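Side-chain contact in hypothetical protein ST1625 (Sulfolobus tokodaii, PDB 1WY6), which is of unknown function but folds as an archaeal helical repeat protein, the kind of scaffold that often serves protein binding: residues D99-V102 / I103-K106. Residues are numbered along the deposited sequence; the frame is centred on the assembly and turned at random.
Sequences DILV and IQGK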
loop_
_atom_site.group_PDB
_atom_site.type_symbol
_atom_site.label_atom_id
_atom_site.label_comp_id
_atom_site.label_asym_id
_atom_site.label_seq_id
_atom_site.Cartn_x
_atom_site.Cartn_y
_atom_site.Cartn_z
ATOM N N ASP A 99 0.385 7.800 -2.883
ATOM C CA ASP A 99 0.258 8.785 -3.947
ATOM C C ASP A 99 -0.988 8.522 -4.771
ATOM O O ASP A 99 -1.708 9.458 -5.122
ATOM C CB ASP A 99 1.501 8.786 -4.856
ATOM C CG ASP A 99 2.770 9.209 -4.117
ATOM O OD1 ASP A 99 2.662 9.876 -3.066
ATOM O OD2 ASP A 99 3.882 8.886 -4.588
ATOM N N ILE A 100 -1.250 7.252 -5.078
ATOM C CA ILE A 100 -2.440 6.900 -5.848
ATOM C C ILE A 100 -3.713 7.188 -5.050
ATOM O O ILE A 100 -4.707 7.651 -5.609
ATOM C CB ILE A 100 -2.406 5.418 -6.277
ATOM C CG1 ILE A 100 -1.309 5.221 -7.330
ATOM C CG2 ILE A 100 -3.746 5.005 -6.839
ATOM C CD1 ILE A 100 -0.947 3.774 -7.578
ATOM N N LEU A 101 -3.689 6.921 -3.745
ATOM C CA LEU A 101 -4.861 7.199 -2.919
ATOM C C LEU A 101 -5.169 8.696 -2.943
ATOM O O LEU A 101 -6.323 9.091 -3.047
ATOM C CB LEU A 101 -4.641 6.739 -1.475
ATOM C CG LEU A 101 -4.604 5.226 -1.240
ATOM C CD1 LEU A 101 -4.367 4.939 0.224
ATOM C CD2 LEU A 101 -5.908 4.597 -1.705
ATOM N N VAL A 102 -4.133 9.528 -2.859
ATOM C CA VAL A 102 -4.324 10.977 -2.894
ATOM C C VAL A 102 -4.934 11.394 -4.230
ATOM O O VAL A 102 -5.887 12.176 -4.283
ATOM C CB VAL A 102 -2.982 11.736 -2.732
ATOM C CG1 VAL A 102 -3.234 13.239 -2.777
ATOM C CG2 VAL A 102 -2.309 11.360 -1.412
ATOM N N ILE A 103 -4.371 10.854 -5.307
ATOM C CA ILE A 103 -4.794 11.152 -6.669
ATOM C C ILE A 103 -6.202 10.654 -6.972
ATOM O O ILE A 103 -6.882 11.178 -7.858
ATOM C CB ILE A 103 -3.796 10.532 -7.671
ATOM C CG1 ILE A 103 -2.427 11.179 -7.487
ATOM C CG2 ILE A 103 -4.274 10.721 -9.090
ATOM C CD1 ILE A 103 -1.340 10.572 -8.389
ATOM N N GLN A 104 -6.630 9.629 -6.244
ATOM C CA GLN A 104 -7.964 9.079 -6.418
ATOM C C GLN A 104 -8.920 9.892 -5.553
ATOM O O GLN A 104 -10.136 9.751 -5.645
ATOM C CB GLN A 104 -7.993 7.611 -5.994
ATOM C CG GLN A 104 -7.376 6.656 -7.003
ATOM C CD GLN A 104 -7.279 5.235 -6.475
ATOM O OE1 GLN A 104 -6.999 4.300 -7.223
ATOM N NE2 GLN A 104 -7.499 5.070 -5.176
ATOM N N GLY A 105 -8.346 10.751 -4.716
ATOM C CA GLY A 105 -9.143 11.580 -3.833
ATOM C C GLY A 105 -9.797 10.767 -2.733
ATOM O O GLY A 105 -10.859 11.143 -2.227
ATOM N N LYS A 106 -9.167 9.655 -2.356
ATOM C CA LYS A 106 -9.708 8.799 -1.304
ATOM C C LYS A 106 -9.266 9.270 0.073
ATOM O O LYS A 106 -8.528 8.586 0.788
ATOM C CB LYS A 106 -9.294 7.344 -1.537
ATOM C CG LYS A 106 -9.995 6.710 -2.728
ATOM C CD LYS A 106 -9.594 5.260 -2.926
ATOM C CE LYS A 106 -10.285 4.678 -4.161
ATOM N NZ LYS A 106 -11.756 4.581 -4.005
#
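Ile100 and Leu101 meet Gln104 and Lys106 in a local, surface contact at the C-terminal end of helix 92-103, where the chain turns through a short loop into helix 107-117. The side chain of Gln104 runs back along the last turn: chi1 of -77° turns CG anti to the carbonyl carbon and sets it 3.2 Å from Ile100 O; the extended chain then brings CD to 3.6 Å from Ile100 CG2. Cut back to an alanine, Gln104 would lose CG and CD, which is likely to leave Ile100 O and the CG2 methyl of Ile100 without their cover. The lysine stem meets a methyl of Leu101, with Lys106 CD 3.9 Å from Leu101 CD2 and the two side chains at about a right angle; Leu101 also packs on Leu77 of a loop and on Leu110 of helix 107-117. Helical i to i+4 bonds run from Ile103 N to Asp99 O (3.0 Å) and from Gln104 N to Ile100 O (2.8 Å). Lys106 N reaches back to Leu101 O at 3.0 Å, with an N-H...O angle of 159°, and Gly105 N bonds Val102 O from above the carbonyl plane. Gly105 takes a positive phi of 70°, a backbone state that favours glycine, and Lys106 then stands at the N-cap position of the following helix. Glycine-terminated reversal of this kind is the Schellman motif, here joining two consecutive helices of a helical repeat fold.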